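Local coordinates for hypothetical protein (Nitrosomonas europaea, PDB 2ODK) that is probably the antitoxin component of a type II toxin-antitoxin system, a member of the Phd/YefM family, at residues Cys22-Gln28 with Val39-Glu45. Residues are numbered along the deposited sequence; the frame is centred on the assembly and turned at random. Where two conformers were deposited one is given.
Sequences CITEGPQ and VLVPIGE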
ATOM      1  N   CYS A  22       1.072  -1.619  -8.920  1.00 13.19           N
ATOM      2  CA  CYS A  22       0.465  -0.397  -8.329  1.00 13.16           C
ATOM      3  C   CYS A  22       0.672   0.797  -9.281  1.00 13.11           C
ATOM      4  O   CYS A  22      -0.258   1.565  -9.581  1.00 14.30           O
ATOM      5  CB  CYS A  22       1.116  -0.165  -6.979  1.00 13.29           C
ATOM      6  SG  CYS A  22       0.713   1.404  -6.223  1.00 13.89           S
ATOM      7  N   ILE A  23       1.906   0.952  -9.738  1.00 13.50           N
ATOM      8  CA  ILE A  23       2.238   2.127 -10.556  1.00 14.53           C
ATOM      9  C   ILE A  23       1.647   2.036 -11.969  1.00 15.96           C
ATOM     10  O   ILE A  23       1.172   3.042 -12.519  1.00 16.66           O
ATOM     11  CB  ILE A  23       3.785   2.322 -10.615  1.00 15.67           C
ATOM     12  CG1 ILE A  23       4.342   2.635  -9.218  1.00 17.40           C
ATOM     13  CG2 ILE A  23       4.155   3.435 -11.606  1.00 16.67           C
ATOM     14  CD1 ILE A  23       3.501   3.607  -8.398  1.00 21.02           C
ATOM     15  N   THR A  24       1.692   0.848 -12.566  1.00 16.31           N
ATOM     16  CA  THR A  24       1.252   0.722 -13.950  1.00 17.76           C
ATOM     17  C   THR A  24      -0.244   0.476 -14.114  1.00 18.59           C
ATOM     18  O   THR A  24      -0.817   0.796 -15.162  1.00 19.23           O
ATOM     19  CB  THR A  24       2.038  -0.379 -14.675  1.00 18.31           C
ATOM     20  OG1 THR A  24       1.751  -1.638 -14.056  1.00 20.58           O
ATOM     21  CG2 THR A  24       3.545  -0.106 -14.613  1.00 18.98           C
ATOM     22  N   GLU A  25      -0.885  -0.131 -13.112  1.00 17.64           N
ATOM     23  CA  GLU A  25      -2.288  -0.454 -13.244  0.60 19.17           C
ATOM     24  C   GLU A  25      -3.154   0.303 -12.247  1.00 17.53           C
ATOM     25  O   GLU A  25      -4.265   0.708 -12.573  1.00 19.99           O
ATOM     26  CB  GLU A  25      -2.500  -1.975 -13.152  0.60 20.00           C
ATOM     27  CG  GLU A  25      -1.741  -2.763 -14.237  0.60 22.19           C
ATOM     28  CD  GLU A  25      -1.760  -4.260 -14.011  0.60 24.20           C
ATOM     29  OE1 GLU A  25      -2.851  -4.794 -13.757  0.60 30.14           O
ATOM     30  OE2 GLU A  25      -0.692  -4.901 -14.087  0.60 29.66           O
ATOM     31  N   GLY A  26      -2.655   0.498 -11.031  1.00 15.65           N
ATOM     32  CA  GLY A  26      -3.487   1.158 -10.048  1.00 15.09           C
ATOM     33  C   GLY A  26      -3.483   0.405  -8.718  1.00 14.04           C
ATOM     34  O   GLY A  26      -2.765  -0.575  -8.549  1.00 14.99           O
ATOM     35  N   PRO A  27      -4.247   0.919  -7.773  1.00 14.15           N
ATOM     36  CA  PRO A  27      -4.281   0.329  -6.411  1.00 13.46           C
ATOM     37  C   PRO A  27      -4.350  -1.191  -6.407  1.00 13.15           C
ATOM     38  O   PRO A  27      -5.170  -1.783  -7.128  1.00 15.00           O
ATOM     39  CB  PRO A  27      -5.532   0.946  -5.810  1.00 14.80           C
ATOM     40  CG  PRO A  27      -5.544   2.369  -6.461  1.00 14.96           C
ATOM     41  CD  PRO A  27      -5.121   2.106  -7.884  1.00 15.66           C
ATOM     42  N   GLN A  28      -3.488  -1.803  -5.600  1.00 12.66           N
ATOM     43  CA  GLN A  28      -3.420  -3.269  -5.468  1.00 11.93           C
ATOM     44  C   GLN A  28      -3.817  -3.633  -4.043  1.00 12.36           C
ATOM     45  O   GLN A  28      -3.275  -3.045  -3.106  1.00 12.77           O
ATOM     46  CB  GLN A  28      -1.981  -3.757  -5.731  1.00 12.83           C
ATOM     47  CG  GLN A  28      -1.432  -3.391  -7.122  1.00 13.30           C
ATOM     48  CD  GLN A  28      -2.174  -4.128  -8.217  1.00 15.74           C
ATOM     49  OE1 GLN A  28      -2.235  -5.365  -8.218  1.00 16.54           O
ATOM     50  NE2 GLN A  28      -2.746  -3.369  -9.175  1.00 15.39           N
ATOM     51  N   VAL A  39      -4.487  -1.520   0.919  1.00 11.50           N
ATOM     52  CA  VAL A  39      -4.368  -1.299  -0.523  0.60 12.13           C
ATOM     53  C   VAL A  39      -3.125  -0.439  -0.769  1.00 10.82           C
ATOM     54  O   VAL A  39      -2.858   0.515  -0.032  1.00 11.48           O
ATOM     55  CB  VAL A  39      -5.675  -0.697  -1.096  0.60 12.91           C
ATOM     56  CG1 VAL A  39      -6.077   0.532  -0.353  0.60 13.60           C
ATOM     57  CG2 VAL A  39      -5.568  -0.409  -2.573  0.60 11.72           C
ATOM     58  N   LEU A  40      -2.326  -0.869  -1.745  1.00 10.67           N
ATOM     59  CA  LEU A  40      -1.112  -0.099  -2.091  1.00 10.38           C
ATOM     60  C   LEU A  40      -1.515   0.852  -3.205  1.00 11.31           C
ATOM     61  O   LEU A  40      -1.960   0.390  -4.272  1.00 11.32           O
ATOM     62  CB  LEU A  40      -0.003  -1.046  -2.583  1.00 10.62           C
ATOM     63  CG  LEU A  40       1.372  -0.380  -2.723  1.00 10.90           C
ATOM     64  CD1 LEU A  40       1.984  -0.004  -1.381  1.00 11.27           C
ATOM     65  CD2 LEU A  40       2.341  -1.212  -3.546  1.00 12.03           C
ATOM     66  N   VAL A  41      -1.360   2.160  -2.947  1.00 10.53           N
ATOM     67  CA  VAL A  41      -1.882   3.205  -3.826  1.00 11.21           C
ATOM     68  C   VAL A  41      -0.695   4.031  -4.341  1.00 10.57           C
ATOM     69  O   VAL A  41       0.201   4.335  -3.586  1.00 10.72           O
ATOM     70  CB  VAL A  41      -2.805   4.156  -3.007  1.00 11.46           C
ATOM     71  CG1 VAL A  41      -3.340   5.312  -3.855  1.00 13.01           C
ATOM     72  CG2 VAL A  41      -3.954   3.350  -2.347  1.00 14.23           C
ATOM     73  N   PRO A  42      -0.699   4.413  -5.634  1.00 10.73           N
ATOM     74  CA  PRO A  42       0.379   5.301  -6.096  1.00 11.03           C
ATOM     75  C   PRO A  42       0.384   6.564  -5.243  1.00  9.66           C
ATOM     76  O   PRO A  42      -0.668   7.122  -4.958  1.00 10.51           O
ATOM     77  CB  PRO A  42      -0.040   5.664  -7.530  1.00 11.36           C
ATOM     78  CG  PRO A  42      -0.969   4.526  -7.974  1.00 12.36           C
ATOM     79  CD  PRO A  42      -1.679   4.091  -6.690  1.00 12.34           C
ATOM     80  N   ILE A  43       1.563   7.036  -4.856  1.00  9.89           N
ATOM     81  CA  ILE A  43       1.595   8.081  -3.836  1.00  9.69           C
ATOM     82  C   ILE A  43       0.889   9.369  -4.318  1.00  9.16           C
ATOM     83  O   ILE A  43       0.162  10.021  -3.546  1.00 10.64           O
ATOM     84  CB  ILE A  43       3.027   8.369  -3.347  1.00 10.54           C
ATOM     85  CG1 ILE A  43       3.065   9.325  -2.138  1.00 10.96           C
ATOM     86  CG2 ILE A  43       3.930   8.909  -4.444  1.00 10.93           C
ATOM     87  CD1 ILE A  43       2.513   8.640  -0.867  1.00 12.04           C
ATOM     88  N   GLY A  44       1.039   9.677  -5.608  1.00  9.10           N
ATOM     89  CA  GLY A  44       0.428  10.917  -6.143  1.00  9.16           C
ATOM     90  C   GLY A  44      -1.087  10.848  -6.069  1.00  9.20           C
ATOM     91  O   GLY A  44      -1.769  11.858  -5.778  1.00  9.56           O
ATOM     92  N   GLU A  45      -1.626   9.650  -6.327  1.00  9.93           N
ATOM     93  CA  GLU A  45      -3.071   9.475  -6.263  1.00 11.08           C
ATOM     94  C   GLU A  45      -3.562   9.665  -4.822  1.00 10.87           C
ATOM     95  O   GLU A  45      -4.590  10.330  -4.591  1.00 11.64           O
ATOM     96  CB  GLU A  45      -3.437   8.073  -6.762  1.00 11.74           C
ATOM     97  CG  GLU A  45      -4.916   7.762  -6.669  1.00 14.41           C
ATOM     98  CD  GLU A  45      -5.301   6.452  -7.359  1.00 15.62           C
ATOM     99  OE1 GLU A  45      -4.545   5.987  -8.233  1.00 18.87           O
ATOM    100  OE2 GLU A  45      -6.386   5.892  -7.042  1.00 21.30           O
TER
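Gln28 and Leu40 form an antiparallel hydrogen-bonded pair: Gln28 N donates to Leu40 O (3.0 Å), and Leu40 N returns a shorter bond to Gln28 O (2.7 Å), nearly straight at 168° about the hydrogen. Each carbonyl also receives a CA-H...O contact, Leu40 O from Pro27 CA and Gln28 O from Val39 CA (3.3 Å). The Gln28 side chain folds back to its own segment, where NE2 donates to Gly26 O (2.9 Å) from above the carbonyl plane, while OE1 accepts from Trp6 NE1, so the buried amide is held at both ends. Cys22, in the last turn of helix 15-24, lays its sulfur against the Pro42 ring, SG 3.6 Å from Pro42 CD, because chi1 (171°) swings SG away from the backbone N; its CB meets Leu40 CD2. Pro27 CB packs on Val39 CG2 (3.5 Å), and the extended Glu45 side chain crosses the proline ring at about a right angle, OE2 lying 3.7 Å from Pro27 CG. Residues 39-42 also pair antiparallel with a strand of the second subunit, so the sheet continues through the dimer. Such a helix-backed sheet shared by two chains is characteristic of the N-terminal dimerisation domain of Phd/YefM antitoxins.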